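Long-range contacts in putative NADPH:quinone oxidoreductase (PDB 3IUP), which probably reduces quinones with NADPH as a member of the medium-chain alcohol dehydrogenase-like reductases, and is seen here with NADPH bound: residues 94-102 / 147-155; 341-351 / 366-375. All blocks are in the same frame, centred on the assembly; numbering follows the deposited sequence.

Leaving the N-terminal strands, the chain enters strand 98-105 of the GroES-like catalytic part, and contact 1 closes the loop from there to the turn that leads into helix 155-169, which leads toward the nucleotide-binding fold. After the six-stranded parallel sheet the chain comes back to the catalytic part, and contact 2 closes a shorter loop through helix 354-360 by pairing strands 344-347 and 369-372. The two loops follow one another without overlap. Both strands 98-105 and 369-372 pair with strand 34-43. Between the contacts, Ser152 OG and Tyr342 OH lie 2.6 Å apart, a probable hydrogen bond, and both contacts reach NADPH.

Contact 1 (94-102 / 147-155); sequences VGNEGAGVV and PADGASSFV. With NDP (NADPH dihydro-nicotinamide-adenine-dinucleotide phosphate), chain C.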
loop_
_atom_site.group_PDB
_atom_site.type_symbol
_atom_site.label_atom_id
_atom_site.label_comp_id
_atom_site.label_asym_id
_atom_site.label_seq_id
_atom_site.Cartn_x
_atom_site.Cartn_y
_atom_site.Cartn_z
ATOM N N VAL A 94 6.587 30.723 1.547
ATOM C CA VAL A 94 5.704 29.757 2.190
ATOM C C VAL A 94 4.264 30.166 1.945
ATOM O O VAL A 94 3.969 31.352 1.759
ATOM C CB VAL A 94 6.018 29.662 3.709
ATOM C CG1 VAL A 94 5.108 28.616 4.390
ATOM C CG2 VAL A 94 7.466 29.297 3.928
ATOM N N GLY A 95 3.365 29.184 1.950
ATOM C CA GLY A 95 1.944 29.413 1.901
ATOM C C GLY A 95 1.382 28.991 0.569
ATOM O O GLY A 95 1.585 29.664 -0.438
ATOM N N ASN A 96 0.664 27.865 0.557
ATOM C CA ASN A 96 0.130 27.316 -0.692
ATOM C C ASN A 96 -0.941 28.177 -1.305
ATOM O O ASN A 96 -0.922 28.400 -2.508
ATOM C CB ASN A 96 -0.476 25.916 -0.495
ATOM C CG ASN A 96 0.567 24.842 -0.442
ATOM O OD1 ASN A 96 1.367 24.711 -1.369
ATOM N ND2 ASN A 96 0.541 24.015 0.610
ATOM N N GLU A 97 -1.899 28.618 -0.495
ATOM C CA GLU A 97 -3.133 29.184 -1.002
ATOM C C GLU A 97 -3.507 30.432 -0.229
ATOM O O GLU A 97 -3.092 30.616 0.923
ATOM C CB GLU A 97 -4.312 28.165 -0.903
ATOM C CG GLU A 97 -4.747 27.823 0.493
ATOM C CD GLU A 97 -5.896 26.810 0.581
ATOM O OE1 GLU A 97 -6.669 26.683 -0.405
ATOM O OE2 GLU A 97 -6.065 26.235 1.695
ATOM N N GLY A 98 -4.284 31.280 -0.870
ATOM C CA GLY A 98 -4.831 32.453 -0.194
ATOM C C GLY A 98 -5.765 33.239 -1.068
ATOM O O GLY A 98 -6.081 32.843 -2.202
ATOM N N ALA A 99 -6.179 34.377 -0.561
ATOM C CA ALA A 99 -7.184 35.166 -1.248
ATOM C C ALA A 99 -6.929 36.616 -0.999
ATOM O O ALA A 99 -6.313 36.988 0.018
ATOM C CB ALA A 99 -8.603 34.773 -0.757
ATOM N N GLY A 100 -7.335 37.441 -1.965
ATOM C CA GLY A 100 -7.183 38.864 -1.812
ATOM C C GLY A 100 -7.824 39.616 -2.958
ATOM O O GLY A 100 -8.674 39.087 -3.681
ATOM N N VAL A 101 -7.363 40.841 -3.149
ATOM C CA VAL A 101 -7.931 41.727 -4.151
ATOM C C VAL A 101 -6.919 42.026 -5.262
ATOM O O VAL A 101 -5.753 42.274 -4.994
ATOM C CB VAL A 101 -8.392 43.019 -3.508
ATOM C CG1 VAL A 101 -8.943 43.991 -4.579
ATOM C CG2 VAL A 101 -9.462 42.718 -2.465
ATOM N N VAL A 102 -7.381 41.986 -6.502
ATOM C CA VAL A 102 -6.540 42.299 -7.647
ATOM C C VAL A 102 -6.443 43.803 -7.763
ATOM O O VAL A 102 -7.459 44.483 -7.962
ATOM C CB VAL A 102 -7.079 41.723 -8.960
ATOM C CG1 VAL A 102 -6.214 42.219 -10.140
ATOM C CG2 VAL A 102 -7.110 40.170 -8.946
ATOM N N PRO A 147 -12.065 38.036 1.253
ATOM C CA PRO A 147 -10.890 37.152 1.164
ATOM C C PRO A 147 -10.883 36.033 2.221
ATOM O O PRO A 147 -10.597 34.887 1.879
ATOM C CB PRO A 147 -9.727 38.126 1.368
ATOM C CG PRO A 147 -10.253 39.353 0.617
ATOM C CD PRO A 147 -11.679 39.459 1.100
ATOM N N ALA A 148 -11.228 36.355 3.468
ATOM C CA ALA A 148 -11.352 35.307 4.499
ATOM C C ALA A 148 -12.261 34.158 4.077
ATOM O O ALA A 148 -11.901 32.973 4.238
ATOM C CB ALA A 148 -11.817 35.866 5.809
ATOM N N ASP A 149 -13.424 34.492 3.517
ATOM C CA ASP A 149 -14.365 33.482 3.036
ATOM C C ASP A 149 -13.771 32.550 1.972
ATOM O O ASP A 149 -14.169 31.404 1.878
ATOM C CB ASP A 149 -15.671 34.134 2.469
ATOM C CG ASP A 149 -16.498 34.837 3.533
ATOM O OD1 ASP A 149 -16.452 34.426 4.724
ATOM O OD2 ASP A 149 -17.205 35.816 3.196
ATOM N N GLY A 150 -12.824 33.040 1.180
ATOM C CA GLY A 150 -12.206 32.253 0.125
ATOM C C GLY A 150 -10.783 31.821 0.331
ATOM O O GLY A 150 -10.166 31.286 -0.576
ATOM N N ALA A 151 -10.258 32.039 1.524
ATOM C CA ALA A 151 -8.835 31.838 1.804
ATOM C C ALA A 151 -8.398 30.381 1.644
ATOM O O ALA A 151 -7.222 30.099 1.408
ATOM C CB ALA A 151 -8.556 32.302 3.210
ATOM N N SER A 152 -9.364 29.492 1.868
ATOM C CA SER A 152 -9.118 28.057 1.922
ATOM C C SER A 152 -9.901 27.371 0.819
ATOM O O SER A 152 -10.459 26.307 1.032
ATOM C CB SER A 152 -9.557 27.523 3.292
ATOM O OG SER A 152 -8.686 27.990 4.324
ATOM N N SER A 153 -9.940 27.972 -0.369
ATOM C CA SER A 153 -10.791 27.467 -1.451
ATOM C C SER A 153 -10.239 26.212 -2.119
ATOM O O SER A 153 -10.980 25.499 -2.819
ATOM C CB SER A 153 -10.952 28.545 -2.539
ATOM O OG SER A 153 -11.741 29.581 -2.049
ATOM N N PHE A 154 -8.946 25.975 -1.998
ATOM C CA PHE A 154 -8.324 24.901 -2.789
ATOM C C PHE A 154 -8.003 23.641 -1.995
ATOM O O PHE A 154 -8.486 22.546 -2.323
ATOM C CB PHE A 154 -7.073 25.402 -3.504
ATOM C CG PHE A 154 -7.336 26.427 -4.568
ATOM C CD1 PHE A 154 -7.474 26.039 -5.891
ATOM C CD2 PHE A 154 -7.388 27.781 -4.264
ATOM C CE1 PHE A 154 -7.683 26.987 -6.908
ATOM C CE2 PHE A 154 -7.599 28.729 -5.252
ATOM C CZ PHE A 154 -7.749 28.339 -6.582
ATOM N N VAL A 155 -7.131 23.755 -0.997
ATOM C CA VAL A 155 -6.470 22.595 -0.441
ATOM C C VAL A 155 -7.508 21.643 0.213
ATOM O O VAL A 155 -7.654 20.471 -0.163
ATOM C CB VAL A 155 -5.365 23.020 0.554
ATOM C CG1 VAL A 155 -4.768 21.851 1.381
ATOM C CG2 VAL A 155 -4.194 23.767 -0.240
HETATM P PA NDP C . -7.030 20.780 10.985
HETATM O O1A NDP C . -8.270 21.498 10.781
HETATM O O2A NDP C . -5.871 21.489 11.570
HETATM O O5B NDP C . -7.446 19.512 11.966
HETATM C C5B NDP C . -6.411 18.567 12.258
HETATM C C4B NDP C . -7.022 17.404 12.980
HETATM O O4B NDP C . -5.972 16.507 13.199
HETATM C C3B NDP C . -7.628 17.786 14.340
HETATM O O3B NDP C . -8.922 17.270 14.573
HETATM C C2B NDP C . -6.663 17.132 15.354
HETATM O O2B NDP C . -7.298 16.640 16.534
HETATM C C1B NDP C . -6.110 15.981 14.524
HETATM N N9A NDP C . -4.779 15.537 14.956
HETATM C C8A NDP C . -3.689 16.363 15.145
HETATM N N7A NDP C . -2.623 15.604 15.456
HETATM C C5A NDP C . -3.009 14.277 15.457
HETATM C C6A NDP C . -2.351 13.057 15.711
HETATM N N6A NDP C . -1.072 12.974 16.120
HETATM N N1A NDP C . -3.062 11.879 15.613
HETATM C C2A NDP C . -4.388 11.871 15.312
HETATM N N3A NDP C . -5.028 13.063 15.062
HETATM C C4A NDP C . -4.360 14.239 15.134
HETATM O O3 NDP C . -6.426 20.070 9.664
HETATM P PN NDP C . -6.919 20.263 8.195
HETATM O O1N NDP C . -8.329 20.026 8.010
HETATM O O2N NDP C . -6.385 21.530 7.589
HETATM O O5D NDP C . -6.113 19.039 7.484
HETATM C C5D NDP C . -6.540 17.689 7.722
HETATM C C4D NDP C . -5.493 16.719 7.186
HETATM O O4D NDP C . -5.648 16.692 5.751
HETATM C C3D NDP C . -4.022 17.067 7.493
HETATM O O3D NDP C . -3.264 15.906 7.767
HETATM C C2D NDP C . -3.565 17.660 6.170
HETATM O O2D NDP C . -2.166 17.632 5.935
HETATM C C1D NDP C . -4.328 16.740 5.212
HETATM N N1N NDP C . -4.369 17.240 3.819
HETATM C C2N NDP C . -3.680 16.515 2.904
HETATM C C3N NDP C . -3.630 16.890 1.587
HETATM C C7N NDP C . -2.970 15.994 0.557
HETATM O O7N NDP C . -2.859 16.515 -0.729
HETATM N N7N NDP C . -2.476 14.776 0.815
HETATM C C4N NDP C . -4.556 17.932 1.091
HETATM C C5N NDP C . -5.295 18.666 2.182
HETATM C C6N NDP C . -5.177 18.280 3.512
HETATM P P2B NDP C . -6.703 16.987 18.027
HETATM O O1X NDP C . -7.497 18.195 18.544
HETATM O O2X NDP C . -5.208 17.289 18.010
HETATM O O3X NDP C . -6.997 15.714 18.836
HETATM O O HOH W 1 -7.975 24.692 2.393
HETATM O O HOH W 2 -7.617 29.563 -1.408
#
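Glu97 reaches from just before strand 98-105 of the GroES-like fold into the turn before helix 155-169, where its carboxylate gathers the backbone N-H groups of Phe154 and Val155. CG is flanked by both the backbone N and C (chi1 67°), and the extended chain beyond it carries the acid across to the turn. Along the way CB comes no nearer than 4.2 Å to Ala151 O, CG closes to 3.5 Å from the same oxygen, and CD packs against Val155 CG2. OE1 takes two hydrogen bonds: Phe154 N at 2.9 Å comes nearly along the C-O axis, while Val155 N at 3.0 Å comes from above the carboxylate plane, in a straighter bond (163°). OE2 leans on Val155 CB, accepts from Asn45 ND2 and receives a water that also donates to Ser152 O. With both oxygens engaged the carboxylate is held against rotation, and the buried charge probably gains from the backbone dipoles at the start of the helix. Further along the strand Ala99 CB faces the short helical turn 147-150, touching Pro147 O at 3.3 Å, and the Pro147 ring rests on Gly100 CA. In the type I turn Gly150-Ser153 the backbone bond is weak, and Ser153 OG also donates to Gly150 O. Val155, gripped by Glu97 through its N-H, has CG1 anti to its own N (chi1 170°), 3.3 Å from C5N of the nicotinamide ring of NADPH.

Contact 2 (341-351 / 366-375); sequences HYSKEISLAEV and GEKYLINPNK. With NDP (NADPH dihydro-nicotinamide-adenine-dinucleotide phosphate), chain C.
Gly366 O meets the edge of the His341 ring in its plane and touches Ser343 CB. At Glu367, a water links OE1 to Ser343 OG. Lys368 runs beside Tyr342 in the same direction, its CD against the ring, and bends at its last two torsions so that NZ donates to O2N of NADPH at 2.6 Å; Asn45 OD1 is a second partner of this ammonium. Lys368 O accepts from Ser343 N. Tyr369 presents a ring face to Lys344, whose CB stands over its centre, 3.9 Å from the centroid, in a CH-pi contact, while Ile346 CD1 comes to the ring edge. Leu370 presses CD1 over a face of Tyr342, 4.0 Å from the centroid and offset toward the rim. Its N donates to Lys344 O (2.9 Å, 174°), and its O accepts from Ile346 N at 2.8 Å. Ile371 turns CG1 away from its carbonyl carbon (chi1 -59°), setting CD1 only 3.5 Å from Val351 CG2, a tight fit, with Leu348 CD1 meeting Ile371 CG2. Asn372 N continues the ladder to Ile346 O, and Asn372 OD1 takes Asn374 N in an Asx turn. Pro373 O and Lys375 O share a water with Leu348 N. Lys375 NZ ends 3.7 Å from Glu350 OE1, a long salt bridge; that same OE1 accepts from Ser347 N, while Ser347 OG takes Glu350 N. Strands 344-347 and 369-372 form a parallel pair, the latter joined antiparallel to strand 34-43 of the GroES-like part, and the Ser347-Glu350 capping box starts helix 348-351 straight after the first strand.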
loop_
_atom_site.group_PDB
_atom_site.type_symbol
_atom_site.label_atom_id
_atom_site.label_comp_id
_atom_site.label_asym_id
_atom_site.label_seq_id
_atom_site.Cartn_x
_atom_site.Cartn_y
_atom_site.Cartn_z
ATOM N N HIS A 341 -13.536 27.146 9.641
ATOM C CA HIS A 341 -13.412 27.913 10.886
ATOM C C HIS A 341 -11.947 28.198 11.206
ATOM O O HIS A 341 -11.108 27.304 11.081
ATOM C CB HIS A 341 -14.003 27.119 12.057
ATOM C CG HIS A 341 -13.733 27.737 13.400
ATOM N ND1 HIS A 341 -14.413 28.857 13.851
ATOM C CD2 HIS A 341 -12.863 27.396 14.388
ATOM C CE1 HIS A 341 -13.966 29.182 15.056
ATOM N NE2 HIS A 341 -13.024 28.317 15.402
ATOM N N TYR A 342 -11.639 29.432 11.610
ATOM C CA TYR A 342 -10.314 29.762 12.136
ATOM C C TYR A 342 -10.475 30.262 13.553
ATOM O O TYR A 342 -11.439 30.965 13.837
ATOM C CB TYR A 342 -9.671 30.863 11.301
ATOM C CG TYR A 342 -9.747 30.568 9.826
ATOM C CD1 TYR A 342 -8.883 29.638 9.232
ATOM C CD2 TYR A 342 -10.705 31.150 9.041
ATOM C CE1 TYR A 342 -8.955 29.372 7.867
ATOM C CE2 TYR A 342 -10.802 30.878 7.690
ATOM C CZ TYR A 342 -9.921 29.986 7.102
ATOM O OH TYR A 342 -10.055 29.724 5.762
ATOM N N SER A 343 -9.547 29.940 14.432
ATOM C CA SER A 343 -9.628 30.422 15.800
ATOM C C SER A 343 -9.028 31.808 15.964
ATOM O O SER A 343 -9.307 32.481 16.920
ATOM C CB SER A 343 -8.990 29.423 16.764
ATOM O OG SER A 343 -7.605 29.308 16.532
ATOM N N LYS A 344 -8.183 32.253 15.032
ATOM C CA LYS A 344 -7.553 33.562 15.156
ATOM C C LYS A 344 -7.084 34.040 13.772
ATOM O O LYS A 344 -6.711 33.218 12.934
ATOM C CB LYS A 344 -6.364 33.489 16.118
ATOM C CG LYS A 344 -5.847 34.843 16.651
ATOM C CD LYS A 344 -4.769 34.552 17.742
ATOM C CE LYS A 344 -4.349 35.796 18.520
ATOM N NZ LYS A 344 -5.384 36.175 19.564
ATOM N N GLU A 345 -7.169 35.341 13.521
ATOM C CA GLU A 345 -6.544 35.952 12.346
ATOM C C GLU A 345 -5.346 36.762 12.806
ATOM O O GLU A 345 -5.480 37.626 13.696
ATOM C CB GLU A 345 -7.514 36.851 11.606
ATOM C CG GLU A 345 -6.888 37.559 10.401
ATOM C CD GLU A 345 -7.871 38.382 9.583
ATOM O OE1 GLU A 345 -8.811 37.801 9.012
ATOM O OE2 GLU A 345 -7.688 39.605 9.465
ATOM N N ILE A 346 -4.175 36.488 12.226
ATOM C CA ILE A 346 -2.945 37.124 12.678
ATOM C C ILE A 346 -2.216 37.837 11.556
ATOM O O ILE A 346 -2.389 37.502 10.383
ATOM C CB ILE A 346 -1.992 36.097 13.338
ATOM C CG1 ILE A 346 -1.592 34.990 12.354
ATOM C CG2 ILE A 346 -2.648 35.444 14.573
ATOM C CD1 ILE A 346 -0.544 34.008 12.917
ATOM N N SER A 347 -1.386 38.812 11.911
ATOM C CA SER A 347 -0.509 39.476 10.968
ATOM C C SER A 347 0.658 38.604 10.543
ATOM O O SER A 347 1.040 37.613 11.185
ATOM C CB SER A 347 0.079 40.767 11.568
ATOM O OG SER A 347 0.935 40.452 12.650
ATOM N N LEU A 348 1.353 39.083 9.531
ATOM C CA LEU A 348 2.585 38.412 9.090
ATOM C C LEU A 348 3.653 38.309 10.188
ATOM O O LEU A 348 4.197 37.239 10.444
ATOM C CB LEU A 348 3.117 39.142 7.848
ATOM C CG LEU A 348 3.858 38.305 6.854
ATOM C CD1 LEU A 348 3.050 37.171 6.286
ATOM C CD2 LEU A 348 4.354 39.247 5.721
ATOM N N ALA A 349 3.886 39.398 10.900
ATOM C CA ALA A 349 4.837 39.399 12.026
ATOM C C ALA A 349 4.443 38.407 13.133
ATOM O O ALA A 349 5.306 37.740 13.732
ATOM C CB ALA A 349 4.978 40.772 12.579
ATOM N N GLU A 350 3.137 38.270 13.368
ATOM C CA GLU A 350 2.650 37.349 14.392
ATOM C C GLU A 350 2.824 35.855 14.069
ATOM O O GLU A 350 2.829 35.027 14.973
ATOM C CB GLU A 350 1.172 37.672 14.691
ATOM C CG GLU A 350 0.973 38.944 15.457
ATOM C CD GLU A 350 -0.514 39.319 15.641
ATOM O OE1 GLU A 350 -1.386 39.007 14.786
ATOM O OE2 GLU A 350 -0.822 39.964 16.676
ATOM N N VAL A 351 3.001 35.498 12.787
ATOM C CA VAL A 351 3.342 34.156 12.404
ATOM C C VAL A 351 4.643 33.737 13.099
ATOM O O VAL A 351 4.827 32.562 13.403
ATOM C CB VAL A 351 3.459 34.033 10.850
ATOM C CG1 VAL A 351 3.877 32.643 10.375
ATOM C CG2 VAL A 351 2.144 34.514 10.174
ATOM N N GLY A 366 -10.280 22.761 15.578
ATOM C CA GLY A 366 -10.839 24.115 15.766
ATOM C C GLY A 366 -9.837 25.199 16.152
ATOM O O GLY A 366 -10.226 26.276 16.671
ATOM N N GLU A 367 -8.558 24.938 15.875
ATOM C CA GLU A 367 -7.512 25.884 16.190
ATOM C C GLU A 367 -6.642 26.128 14.966
ATOM O O GLU A 367 -5.422 26.131 15.096
ATOM C CB GLU A 367 -6.679 25.425 17.398
ATOM C CG GLU A 367 -7.529 25.320 18.663
ATOM C CD GLU A 367 -6.750 25.105 19.942
ATOM O OE1 GLU A 367 -5.961 26.011 20.311
ATOM O OE2 GLU A 367 -6.965 24.031 20.602
ATOM N N LYS A 368 -7.281 26.304 13.806
ATOM C CA LYS A 368 -6.598 26.762 12.609
ATOM C C LYS A 368 -6.475 28.296 12.596
ATOM O O LYS A 368 -7.439 29.011 12.873
ATOM C CB LYS A 368 -7.276 26.279 11.351
ATOM C CG LYS A 368 -6.439 26.555 10.074
ATOM C CD LYS A 368 -7.126 26.145 8.793
ATOM C CE LYS A 368 -7.238 24.615 8.646
ATOM N NZ LYS A 368 -5.941 23.975 8.409
ATOM N N TYR A 369 -5.280 28.774 12.284
ATOM C CA TYR A 369 -5.006 30.209 12.244
ATOM C C TYR A 369 -5.059 30.704 10.795
ATOM O O TYR A 369 -4.612 30.006 9.902
ATOM C CB TYR A 369 -3.637 30.518 12.855
ATOM C CG TYR A 369 -3.615 30.685 14.366
ATOM C CD1 TYR A 369 -4.448 29.956 15.198
ATOM C CD2 TYR A 369 -2.726 31.593 14.953
ATOM C CE1 TYR A 369 -4.400 30.150 16.588
ATOM C CE2 TYR A 369 -2.673 31.790 16.323
ATOM C CZ TYR A 369 -3.519 31.067 17.131
ATOM O OH TYR A 369 -3.430 31.277 18.486
ATOM N N LEU A 370 -5.562 31.923 10.608
ATOM C CA LEU A 370 -5.636 32.599 9.290
ATOM C C LEU A 370 -4.659 33.760 9.341
ATOM O O LEU A 370 -4.651 34.510 10.314
ATOM C CB LEU A 370 -7.018 33.140 9.056
ATOM C CG LEU A 370 -7.294 33.770 7.695
ATOM C CD1 LEU A 370 -7.209 32.679 6.611
ATOM C CD2 LEU A 370 -8.671 34.473 7.720
ATOM N N ILE A 371 -3.818 33.889 8.329
ATOM C CA ILE A 371 -2.923 35.024 8.237
ATOM C C ILE A 371 -3.528 36.052 7.327
ATOM O O ILE A 371 -4.031 35.738 6.220
ATOM C CB ILE A 371 -1.538 34.637 7.670
ATOM C CG1 ILE A 371 -0.841 33.574 8.521
ATOM C CG2 ILE A 371 -0.587 35.888 7.511
ATOM C CD1 ILE A 371 0.278 32.825 7.745
ATOM N N ASN A 372 -3.478 37.306 7.758
ATOM C CA ASN A 372 -3.728 38.408 6.859
ATOM C C ASN A 372 -2.417 39.148 6.666
ATOM O O ASN A 372 -2.004 39.910 7.540
ATOM C CB ASN A 372 -4.794 39.352 7.411
ATOM C CG ASN A 372 -4.996 40.584 6.525
ATOM O OD1 ASN A 372 -4.272 40.810 5.553
ATOM N ND2 ASN A 372 -6.016 41.356 6.842
ATOM N N PRO A 373 -1.732 38.926 5.531
ATOM C CA PRO A 373 -0.386 39.509 5.352
ATOM C C PRO A 373 -0.343 40.996 5.434
ATOM O O PRO A 373 0.723 41.563 5.710
ATOM C CB PRO A 373 -0.007 39.069 3.926
ATOM C CG PRO A 373 -0.713 37.757 3.794
ATOM C CD PRO A 373 -2.048 37.990 4.446
ATOM N N ASN A 374 -1.454 41.637 5.129
ATOM C CA ASN A 374 -1.500 43.066 5.182
ATOM C C ASN A 374 -2.045 43.663 6.495
ATOM O O ASN A 374 -2.119 44.899 6.638
ATOM C CB ASN A 374 -2.260 43.579 3.960
ATOM C CG ASN A 374 -1.416 43.526 2.718
ATOM O OD1 ASN A 374 -0.582 44.400 2.512
ATOM N ND2 ASN A 374 -1.584 42.463 1.888
ATOM N N LYS A 375 -2.388 42.817 7.451
ATOM C CA LYS A 375 -2.878 43.291 8.753
ATOM C C LYS A 375 -1.836 44.197 9.400
ATOM O O LYS A 375 -0.656 43.849 9.502
ATOM C CB LYS A 375 -3.159 42.105 9.659
ATOM C CG LYS A 375 -3.751 42.451 10.997
ATOM C CD LYS A 375 -4.416 41.254 11.632
ATOM C CE LYS A 375 -5.114 41.603 12.940
ATOM N NZ LYS A 375 -4.424 40.986 14.135
HETATM P PA NDP C . -7.030 20.780 10.985
HETATM O O1A NDP C . -8.270 21.498 10.781
HETATM O O2A NDP C . -5.871 21.489 11.570
HETATM O O5B NDP C . -7.446 19.512 11.966
HETATM C C5B NDP C . -6.411 18.567 12.258
HETATM C C4B NDP C . -7.022 17.404 12.980
HETATM O O4B NDP C . -5.972 16.507 13.199
HETATM C C3B NDP C . -7.628 17.786 14.340
HETATM O O3B NDP C . -8.922 17.270 14.573
HETATM C C2B NDP C . -6.663 17.132 15.354
HETATM O O2B NDP C . -7.298 16.640 16.534
HETATM C C1B NDP C . -6.110 15.981 14.524
HETATM N N9A NDP C . -4.779 15.537 14.956
HETATM C C8A NDP C . -3.689 16.363 15.145
HETATM N N7A NDP C . -2.623 15.604 15.456
HETATM C C5A NDP C . -3.009 14.277 15.457
HETATM C C6A NDP C . -2.351 13.057 15.711
HETATM N N6A NDP C . -1.072 12.974 16.120
HETATM N N1A NDP C . -3.062 11.879 15.613
HETATM C C2A NDP C . -4.388 11.871 15.312
HETATM N N3A NDP C . -5.028 13.063 15.062
HETATM C C4A NDP C . -4.360 14.239 15.134
HETATM O O3 NDP C . -6.426 20.070 9.664
HETATM P PN NDP C . -6.919 20.263 8.195
HETATM O O1N NDP C . -8.329 20.026 8.010
HETATM O O2N NDP C . -6.385 21.530 7.589
HETATM O O5D NDP C . -6.113 19.039 7.484
HETATM C C5D NDP C . -6.540 17.689 7.722
HETATM C C4D NDP C . -5.493 16.719 7.186
HETATM O O4D NDP C . -5.648 16.692 5.751
HETATM C C3D NDP C . -4.022 17.067 7.493
HETATM O O3D NDP C . -3.264 15.906 7.767
HETATM C C2D NDP C . -3.565 17.660 6.170
HETATM O O2D NDP C . -2.166 17.632 5.935
HETATM C C1D NDP C . -4.328 16.740 5.212
HETATM N N1N NDP C . -4.369 17.240 3.819
HETATM C C2N NDP C . -3.680 16.515 2.904
HETATM C C3N NDP C . -3.630 16.890 1.587
HETATM C C7N NDP C . -2.970 15.994 0.557
HETATM O O7N NDP C . -2.859 16.515 -0.729
HETATM N N7N NDP C . -2.476 14.776 0.815
HETATM C C4N NDP C . -4.556 17.932 1.091
HETATM C C5N NDP C . -5.295 18.666 2.182
HETATM C C6N NDP C . -5.177 18.280 3.512
HETATM P P2B NDP C . -6.703 16.987 18.027
HETATM O O1X NDP C . -7.497 18.195 18.544
HETATM O O2X NDP C . -5.208 17.289 18.010
HETATM O O3X NDP C . -6.997 15.714 18.836
HETATM O O HOH W 3 -10.146 25.744 13.110
HETATM O O HOH W 4 -6.634 28.452 19.304
HETATM O O HOH W 5 0.974 41.810 8.365
#